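Local coordinates for protein putative N-acetylmuramoyl-L-alanine amidase (Enterococcus phage phiM1EF22, PDB 7D55) that probably binds the enterococcal cell wall as the tetrameric cell-binding domain of a phage lysin, presumably directing the enzyme to its target, at residues Y2-R7 / K55-Y60; E6-S11 / D21-M26. All coordinates share one frame; numbering follows the deposited sequence.

Contact 1 of 2, residues Y2-R7 / K55-Y60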
ATOM      1  N   TYR A   2       8.084  -2.057  -5.533  1.00 12.20           N
ATOM      2  CA  TYR A   2       7.573  -3.301  -6.078  1.00 11.66           C
ATOM      3  C   TYR A   2       8.742  -4.101  -6.618  1.00 12.36           C
ATOM      4  O   TYR A   2       9.741  -3.539  -7.071  1.00 12.56           O
ATOM      5  CB  TYR A   2       6.618  -3.020  -7.231  1.00 14.87           C
ATOM      6  CG  TYR A   2       5.409  -2.228  -6.819  1.00 15.59           C
ATOM      7  CD1 TYR A   2       4.252  -2.866  -6.392  1.00 20.09           C
ATOM      8  CD2 TYR A   2       5.428  -0.834  -6.843  1.00 24.64           C
ATOM      9  CE1 TYR A   2       3.146  -2.143  -6.000  1.00 22.74           C
ATOM     10  CE2 TYR A   2       4.324  -0.102  -6.452  1.00 28.94           C
ATOM     11  CZ  TYR A   2       3.186  -0.763  -6.031  1.00 48.55           C
ATOM     12  OH  TYR A   2       2.078  -0.046  -5.645  1.00 72.20           O
ATOM     13  N   CYS A   3       8.608  -5.424  -6.585  1.00  9.39           N
ATOM     14  CA  CYS A   3       9.559  -6.252  -7.306  1.00  9.87           C
ATOM     15  C   CYS A   3       8.972  -7.640  -7.476  1.00  9.48           C
ATOM     16  O   CYS A   3       8.017  -8.019  -6.791  1.00  9.17           O
ATOM     17  CB  CYS A   3      10.924  -6.316  -6.608  1.00 12.00           C
ATOM     18  SG  CYS A   3      10.946  -7.103  -4.989  1.00 13.48           S
ATOM     19  N   LEU A   4       9.529  -8.373  -8.436  1.00  8.96           N
ATOM     20  CA  LEU A   4       9.356  -9.812  -8.549  1.00  9.15           C
ATOM     21  C   LEU A   4      10.684 -10.469  -8.216  1.00  8.69           C
ATOM     22  O   LEU A   4      11.752  -9.905  -8.474  1.00  8.73           O
ATOM     23  CB  LEU A   4       8.963 -10.207  -9.973  1.00  8.91           C
ATOM     24  CG  LEU A   4       7.574  -9.731 -10.419  1.00  9.99           C
ATOM     25  CD1 LEU A   4       7.443  -9.746 -11.944  1.00 10.30           C
ATOM     26  CD2 LEU A   4       6.509 -10.601  -9.764  1.00 10.97           C
ATOM     27  N   TYR A   5      10.620 -11.665  -7.640  1.00  9.18           N
ATOM     28  CA  TYR A   5      11.833 -12.404  -7.315  1.00  9.01           C
ATOM     29  C   TYR A   5      11.481 -13.879  -7.252  1.00  8.62           C
ATOM     30  O   TYR A   5      10.311 -14.260  -7.283  1.00  9.48           O
ATOM     31  CB  TYR A   5      12.470 -11.925  -5.996  1.00  8.83           C
ATOM     32  CG  TYR A   5      11.620 -12.162  -4.766  1.00  8.69           C
ATOM     33  CD1 TYR A   5      10.626 -11.264  -4.400  1.00  9.33           C
ATOM     34  CD2 TYR A   5      11.826 -13.282  -3.957  1.00  8.52           C
ATOM     35  CE1 TYR A   5       9.851 -11.473  -3.264  1.00  9.18           C
ATOM     36  CE2 TYR A   5      11.059 -13.496  -2.809  1.00  7.79           C
ATOM     37  CZ  TYR A   5      10.074 -12.591  -2.476  1.00  8.84           C
ATOM     38  OH  TYR A   5       9.301 -12.805  -1.354  1.00  9.75           O
ATOM     39  N   GLU A   6      12.510 -14.714  -7.160  1.00  9.68           N
ATOM     40  CA  GLU A   6      12.310 -16.145  -7.005  1.00  9.55           C
ATOM     41  C   GLU A   6      12.879 -16.595  -5.669  1.00  9.70           C
ATOM     42  O   GLU A   6      13.877 -16.045  -5.197  1.00 10.28           O
ATOM     43  CB  GLU A   6      13.004 -16.899  -8.138  1.00 11.55           C
ATOM     44  CG  GLU A   6      12.319 -16.698  -9.480  1.00 13.91           C
ATOM     45  CD  GLU A   6      13.105 -17.286 -10.633  1.00 19.04           C
ATOM     46  OE1 GLU A   6      13.479 -16.536 -11.551  1.00 24.80           O
ATOM     47  OE2 GLU A   6      13.353 -18.496 -10.628  1.00 19.66           O
ATOM     48  N   ARG A   7      12.256 -17.608  -5.066  1.00  9.31           N
ATOM     49  CA  ARG A   7      12.710 -18.124  -3.782  1.00  8.57           C
ATOM     50  C   ARG A   7      12.298 -19.587  -3.660  1.00  7.95           C
ATOM     51  O   ARG A   7      11.392 -20.048  -4.375  1.00  8.70           O
ATOM     52  CB  ARG A   7      12.165 -17.283  -2.613  1.00  8.43           C
ATOM     53  CG  ARG A   7      10.652 -17.249  -2.521  1.00  9.06           C
ATOM     54  CD  ARG A   7      10.155 -18.119  -1.377  1.00 11.25           C
ATOM     55  NE  ARG A   7      10.590 -17.579  -0.092  1.00 12.44           N
ATOM     56  CZ  ARG A   7      11.311 -18.233   0.817  1.00 11.97           C
ATOM     57  NH1 ARG A   7      11.685 -19.496   0.611  1.00 11.98           N
ATOM     58  NH2 ARG A   7      11.648 -17.617   1.949  1.00 11.30           N
ATOM     59  N   LYS A  55       8.705   1.991 -17.119  1.00 19.09           N
ATOM     60  CA  LYS A  55       9.849   1.096 -17.169  1.00 19.19           C
ATOM     61  C   LYS A  55       9.423  -0.246 -16.590  1.00 16.22           C
ATOM     62  O   LYS A  55       8.338  -0.381 -16.019  1.00 16.27           O
ATOM     63  CB  LYS A  55      11.047   1.668 -16.413  1.00 22.48           C
ATOM     64  CG  LYS A  55      10.749   2.068 -14.989  1.00 27.17           C
ATOM     65  CD  LYS A  55      12.037   2.421 -14.265  1.00 31.24           C
ATOM     66  CE  LYS A  55      11.901   3.716 -13.498  1.00 34.96           C
ATOM     67  NZ  LYS A  55      10.743   3.686 -12.567  1.00 36.87           N
ATOM     68  N   ASP A  56      10.292  -1.242 -16.729  1.00 15.42           N
ATOM     69  CA  ASP A  56       9.972  -2.592 -16.279  1.00 15.12           C
ATOM     70  C   ASP A  56      10.063  -2.717 -14.760  1.00 12.90           C
ATOM     71  O   ASP A  56      10.903  -2.086 -14.108  1.00 13.03           O
ATOM     72  CB  ASP A  56      10.934  -3.599 -16.907  1.00 18.29           C
ATOM     73  CG  ASP A  56      10.719  -3.770 -18.394  1.00 22.23           C
ATOM     74  OD1 ASP A  56       9.722  -3.235 -18.929  1.00 22.84           O
ATOM     75  OD2 ASP A  56      11.555  -4.446 -19.034  1.00 24.83           O
ATOM     76  N   ILE A  57       9.206  -3.572 -14.201  1.00 10.91           N
ATOM     77  CA  ILE A  57       9.270  -3.817 -12.752  1.00  9.50           C
ATOM     78  C   ILE A  57      10.613  -4.447 -12.403  1.00  9.27           C
ATOM     79  O   ILE A  57      11.118  -5.300 -13.165  1.00 11.19           O
ATOM     80  CB  ILE A  57       8.100  -4.713 -12.299  1.00  9.01           C
ATOM     81  CG1 ILE A  57       8.026  -4.798 -10.770  1.00  9.93           C
ATOM     82  CG2 ILE A  57       8.182  -6.111 -12.934  1.00 11.03           C
ATOM     83  CD1 ILE A  57       6.830  -5.570 -10.272  1.00 10.63           C
ATOM     84  N   PRO A  58      11.254  -4.058 -11.301  1.00  9.10           N
ATOM     85  CA  PRO A  58      12.479  -4.748 -10.889  1.00 11.32           C
ATOM     86  C   PRO A  58      12.230  -6.230 -10.664  1.00 10.73           C
ATOM     87  O   PRO A  58      11.222  -6.627 -10.077  1.00 11.27           O
ATOM     88  CB  PRO A  58      12.845  -4.052  -9.578  1.00 11.84           C
ATOM     89  CG  PRO A  58      12.254  -2.695  -9.707  1.00 12.72           C
ATOM     90  CD  PRO A  58      10.963  -2.894 -10.448  1.00 10.99           C
ATOM     91  N   PHE A  59      13.170  -7.049 -11.128  1.00 11.94           N
ATOM     92  CA  PHE A  59      13.104  -8.496 -10.977  1.00 12.51           C
ATOM     93  C   PHE A  59      14.453  -8.980 -10.474  1.00 13.30           C
ATOM     94  O   PHE A  59      15.499  -8.578 -10.996  1.00 17.51           O
ATOM     95  CB  PHE A  59      12.772  -9.168 -12.322  1.00 15.15           C
ATOM     96  CG  PHE A  59      12.849 -10.682 -12.297  1.00 19.96           C
ATOM     97  CD1 PHE A  59      11.893 -11.432 -11.620  1.00 22.63           C
ATOM     98  CD2 PHE A  59      13.864 -11.349 -12.964  1.00 23.24           C
ATOM     99  CE1 PHE A  59      11.952 -12.826 -11.596  1.00 23.06           C
ATOM    100  CE2 PHE A  59      13.934 -12.750 -12.947  1.00 24.53           C
ATOM    101  CZ  PHE A  59      12.976 -13.487 -12.262  1.00 23.99           C
ATOM    102  N   TYR A  60      14.439  -9.821  -9.449  1.00 10.13           N
ATOM    103  CA  TYR A  60      15.659 -10.427  -8.948  1.00 10.26           C
ATOM    104  C   TYR A  60      15.624 -11.890  -9.352  1.00 11.67           C
ATOM    105  O   TYR A  60      14.714 -12.627  -8.951  1.00 15.10           O
ATOM    106  CB  TYR A  60      15.748 -10.278  -7.436  1.00 10.97           C
ATOM    107  CG  TYR A  60      15.906  -8.847  -6.986  1.00 11.97           C
ATOM    108  CD1 TYR A  60      14.792  -8.044  -6.790  1.00 11.93           C
ATOM    109  CD2 TYR A  60      17.163  -8.298  -6.764  1.00 13.07           C
ATOM    110  CE1 TYR A  60      14.919  -6.739  -6.379  1.00 12.77           C
ATOM    111  CE2 TYR A  60      17.302  -6.992  -6.338  1.00 13.37           C
ATOM    112  CZ  TYR A  60      16.176  -6.214  -6.153  1.00 13.63           C
ATOM    113  OH  TYR A  60      16.297  -4.909  -5.725  1.00 17.17           O
TER
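Leu4 carries both backbone hydrogen bonds of this contact. Its N donates to Pro58 O at 2.9 Å, in the plane of that carbonyl. Its O accepts Tyr60 N, tilted 18° from the carbonyl plane. The same oxygen takes a CA-H...O contact from Phe59 CA.

Apolar packing follows the register. Leu4 CB lies in the plane of the Phe59 ring, 3.6 Å from CD1 at its edge. Leu4 CD1 meets Ile57 CG2 at 3.8 Å, and the two side chains cross at about a right angle. On the other face, Tyr5 CB packs on Tyr60 CB. Cys3 CB touches the edge of the Tyr60 ring at CE1 (4.0 Å), and Cys3 SG makes an oblique sulfur-aromatic contact with that ring.

Polar groups have partners here and beyond. Glu6 OE1 rests at the edge of the Phe59 ring, 3.2 Å from CZ, while OE2 bonds Gln62 NE2. Tyr5 OH bonds Glu76. Tyr60 stacks on Trp65, and its OH reaches Asp47 of the second subunit.

Helix 39-53 packs on Leu4 and Ile57. This is a short, weakly bonded parallel pairing in a mixed sheet, outermost within this chain. Strand 59-60 joins strand 3-9 after strands 22-28 and 33-36 and helix 39-53 have intervened.

Contact 2 of 2, residues E6-S11 / D21-M26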
ATOM      1  N   GLU A   6      12.510 -14.714  -7.160  1.00  9.68           N
ATOM      2  CA  GLU A   6      12.310 -16.145  -7.005  1.00  9.55           C
ATOM      3  C   GLU A   6      12.879 -16.595  -5.669  1.00  9.70           C
ATOM      4  O   GLU A   6      13.877 -16.045  -5.197  1.00 10.28           O
ATOM      5  CB  GLU A   6      13.004 -16.899  -8.138  1.00 11.55           C
ATOM      6  CG  GLU A   6      12.319 -16.698  -9.480  1.00 13.91           C
ATOM      7  CD  GLU A   6      13.105 -17.286 -10.633  1.00 19.04           C
ATOM      8  OE1 GLU A   6      13.479 -16.536 -11.551  1.00 24.80           O
ATOM      9  OE2 GLU A   6      13.353 -18.496 -10.628  1.00 19.66           O
ATOM     10  N   ARG A   7      12.256 -17.608  -5.066  1.00  9.31           N
ATOM     11  CA  ARG A   7      12.710 -18.124  -3.782  1.00  8.57           C
ATOM     12  C   ARG A   7      12.298 -19.587  -3.660  1.00  7.95           C
ATOM     13  O   ARG A   7      11.392 -20.048  -4.375  1.00  8.70           O
ATOM     14  CB  ARG A   7      12.165 -17.283  -2.613  1.00  8.43           C
ATOM     15  CG  ARG A   7      10.652 -17.249  -2.521  1.00  9.06           C
ATOM     16  CD  ARG A   7      10.155 -18.119  -1.377  1.00 11.25           C
ATOM     17  NE  ARG A   7      10.590 -17.579  -0.092  1.00 12.44           N
ATOM     18  CZ  ARG A   7      11.311 -18.233   0.817  1.00 11.97           C
ATOM     19  NH1 ARG A   7      11.685 -19.496   0.611  1.00 11.98           N
ATOM     20  NH2 ARG A   7      11.648 -17.617   1.949  1.00 11.30           N
ATOM     21  N   PRO A   8      12.962 -20.357  -2.793  1.00  8.41           N
ATOM     22  CA  PRO A   8      12.693 -21.802  -2.736  1.00  8.77           C
ATOM     23  C   PRO A   8      11.341 -22.149  -2.126  1.00  8.94           C
ATOM     24  O   PRO A   8      10.811 -21.452  -1.250  1.00  9.30           O
ATOM     25  CB  PRO A   8      13.835 -22.345  -1.867  1.00  8.68           C
ATOM     26  CG  PRO A   8      14.916 -21.324  -1.989  1.00  7.35           C
ATOM     27  CD  PRO A   8      14.189 -20.005  -2.048  1.00  7.83           C
ATOM     28  N   ILE A   9      10.814 -23.290  -2.570  1.00  8.88           N
ATOM     29  CA  ILE A   9       9.542 -23.820  -2.099  1.00  9.11           C
ATOM     30  C   ILE A   9       9.656 -25.336  -2.060  1.00  9.51           C
ATOM     31  O   ILE A   9      10.372 -25.944  -2.862  1.00 10.11           O
ATOM     32  CB  ILE A   9       8.356 -23.346  -2.989  1.00 10.44           C
ATOM     33  CG1 ILE A   9       7.018 -23.799  -2.415  1.00 11.48           C
ATOM     34  CG2 ILE A   9       8.494 -23.860  -4.413  1.00 11.56           C
ATOM     35  CD1 ILE A   9       5.827 -23.123  -3.066  1.00 13.29           C
ATOM     36  N   ASN A  10       8.979 -25.947  -1.097  1.00 10.27           N
ATOM     37  CA  ASN A  10       8.902 -27.401  -1.037  1.00 12.63           C
ATOM     38  C   ASN A  10       7.831 -27.856  -2.024  1.00 13.53           C
ATOM     39  O   ASN A  10       6.651 -27.543  -1.846  1.00 14.78           O
ATOM     40  CB  ASN A  10       8.531 -27.829   0.380  1.00 13.89           C
ATOM     41  CG  ASN A  10       8.582 -29.340   0.577  1.00 15.35           C
ATOM     42  OD1 ASN A  10       8.069 -30.107  -0.239  1.00 15.02           O
ATOM     43  ND2 ASN A  10       9.184 -29.770   1.678  1.00 17.74           N
ATOM     44  N   SER A  11       8.244 -28.598  -3.053  1.00 13.82           N
ATOM     45  CA  SER A  11       7.317 -28.988  -4.115  1.00 16.40           C
ATOM     46  C   SER A  11       6.265 -29.989  -3.650  1.00 16.77           C
ATOM     47  O   SER A  11       5.214 -30.113  -4.295  1.00 18.22           O
ATOM     48  CB  SER A  11       8.089 -29.574  -5.298  1.00 17.88           C
ATOM     49  OG  SER A  11       8.746 -30.777  -4.934  1.00 19.92           O
ATOM     50  N   ASP A  21      13.118 -27.701  -2.632  1.00 11.52           N
ATOM     51  CA  ASP A  21      13.636 -28.415  -3.786  1.00 13.26           C
ATOM     52  C   ASP A  21      13.196 -27.801  -5.107  1.00 11.82           C
ATOM     53  O   ASP A  21      13.642 -28.264  -6.165  1.00 13.62           O
ATOM     54  CB  ASP A  21      13.181 -29.871  -3.754  1.00 16.04           C
ATOM     55  CG  ASP A  21      11.679 -30.006  -3.886  1.00 20.60           C
ATOM     56  OD1 ASP A  21      10.946 -29.356  -3.117  1.00 21.19           O
ATOM     57  OD2 ASP A  21      11.228 -30.752  -4.776  1.00 24.67           O
ATOM     58  N   ALA A  22      12.323 -26.796  -5.072  1.00 10.75           N
ATOM     59  CA  ALA A  22      11.871 -26.109  -6.269  1.00 10.10           C
ATOM     60  C   ALA A  22      11.878 -24.610  -5.993  1.00  8.99           C
ATOM     61  O   ALA A  22      12.226 -24.158  -4.894  1.00  9.04           O
ATOM     62  CB  ALA A  22      10.512 -26.655  -6.741  1.00 10.41           C
ATOM     63  N   TRP A  23      11.505 -23.831  -7.003  1.00  9.23           N
ATOM     64  CA  TRP A  23      11.514 -22.377  -6.908  1.00  9.22           C
ATOM     65  C   TRP A  23      10.160 -21.840  -7.326  1.00  9.11           C
ATOM     66  O   TRP A  23       9.487 -22.428  -8.178  1.00 10.98           O
ATOM     67  CB  TRP A  23      12.623 -21.766  -7.802  1.00  8.99           C
ATOM     68  CG  TRP A  23      13.973 -22.163  -7.312  1.00 10.15           C
ATOM     69  CD1 TRP A  23      14.601 -23.353  -7.518  1.00 11.40           C
ATOM     70  CD2 TRP A  23      14.838 -21.389  -6.478  1.00 10.75           C
ATOM     71  NE1 TRP A  23      15.822 -23.364  -6.876  1.00 12.52           N
ATOM     72  CE2 TRP A  23      15.986 -22.166  -6.229  1.00 10.59           C
ATOM     73  CE3 TRP A  23      14.762 -20.108  -5.925  1.00 10.71           C
ATOM     74  CZ2 TRP A  23      17.043 -21.705  -5.449  1.00 10.98           C
ATOM     75  CZ3 TRP A  23      15.829 -19.643  -5.157  1.00  9.80           C
ATOM     76  CH2 TRP A  23      16.944 -20.445  -4.919  1.00  8.45           C
ATOM     77  N   THR A  24       9.764 -20.725  -6.710  1.00  8.43           N
ATOM     78  CA  THR A  24       8.569 -20.004  -7.108  1.00  9.01           C
ATOM     79  C   THR A  24       8.868 -18.518  -7.239  1.00  8.53           C
ATOM     80  O   THR A  24       9.712 -17.960  -6.531  1.00  9.07           O
ATOM     81  CB  THR A  24       7.410 -20.182  -6.124  1.00 10.09           C
ATOM     82  OG1 THR A  24       6.239 -19.529  -6.644  1.00 11.27           O
ATOM     83  CG2 THR A  24       7.764 -19.596  -4.748  1.00 10.26           C
ATOM     84  N   VAL A  25       8.173 -17.888  -8.183  1.00  8.79           N
ATOM     85  CA  VAL A  25       8.166 -16.438  -8.271  1.00  8.37           C
ATOM     86  C   VAL A  25       7.303 -15.890  -7.148  1.00  9.62           C
ATOM     87  O   VAL A  25       6.316 -16.519  -6.739  1.00 10.70           O
ATOM     88  CB  VAL A  25       7.666 -15.999  -9.660  1.00  8.69           C
ATOM     89  CG1 VAL A  25       7.620 -14.488  -9.772  1.00  8.71           C
ATOM     90  CG2 VAL A  25       8.579 -16.554 -10.720  1.00 10.13           C
ATOM     91  N   MET A  26       7.698 -14.734  -6.624  1.00  9.67           N
ATOM     92  CA  MET A  26       6.951 -13.992  -5.622  1.00  8.45           C
ATOM     93  C   MET A  26       6.862 -12.542  -6.070  1.00  7.56           C
ATOM     94  O   MET A  26       7.716 -12.044  -6.814  1.00  8.20           O
ATOM     95  CB  MET A  26       7.667 -14.002  -4.261  1.00 11.58           C
ATOM     96  CG  MET A  26       7.942 -15.388  -3.672  1.00 11.84           C
ATOM     97  SD  MET A  26       6.522 -16.214  -2.920  1.00 15.63           S
ATOM     98  CE  MET A  26       6.198 -15.138  -1.520  1.00 14.11           C
TER
HETATM   99  O   HOH W   1      10.081 -31.930  -1.661  1.00 46.90           O
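Trp23 meets Pro8 with its CG anti to the carbonyl carbon (chi1 -65°), and a chi2 of 79° turns the indole so that one face lies against Pro8. The backbone forms an antiparallel ladder between strands 3-9 and 22-28, with a classic beta bulge where Asp21 and Ala22 both face Ile9. Arg7 and Thr24 are a hydrogen-bonded pair, joined in both directions. Ile9 and Ala22 are another. Here Ile9 N comes to Ala22 O from 45° above the carbonyl plane.

The Pro8 and Trp23 side chains lie side by side. Pro8 CG sits over one face of the six-membered ring, 3.9 Å from its centroid and offset toward the rim. This is a CH-pi contact. Pro8 CD approaches Trp23 CZ3 at 3.5 Å.

On the face of Arg7, Thr24 and Ile9, Arg7 CG packs against Met26 CG at 3.5 Å. The bent Arg7 chain brings NH1 back to Pro8 O, near the guanidinium plane. NH2 forms a salt bridge with Glu76 of helix 71-78. NE is bonded as well, which limits how the guanidinium can turn. Ile9 CB lies near Thr24 CG2, and Thr24 OG1 bonds Arg35 of the next strand. On the face of Glu6 and Val25, Glu6 CG touches Val25 CG2.

At the bulge, the Asp21 carboxylate faces Ser11. Asn10 OD1 accepts from Lys12 N and Thr13 N. A water also donates to it and, weakly, to Asp21 OD1. Ser11 OG lies doubtfully close to Asp21 OD2. The firmer link is Ser11 N, which gives a nearly straight bond of 2.8 Å to the syn lone pair of Asp21 OD1.

In the fold
Both contacts use strand 3-9, which lies between strands 59-60 and 22-28 in one mixed sheet. Contact 1 is the more buried. Its pairing is parallel and short, and its side chains are mostly apolar and aromatic. It lies at a subunit interface: the second subunit and, at Tyr2, the third both touch it. Contact 2 is antiparallel and has more backbone bonds, but is broken by a bulge. No other chain of the assembly touches its segments. It runs from buried Arg7 and Thr24 to exposed Ser11 and Asp21, where polar bonds and water take over. Glu6 and Arg7 belong to both ranges. The two also touch directly, through a probable hydrogen bond between Tyr5 O and Met26 N.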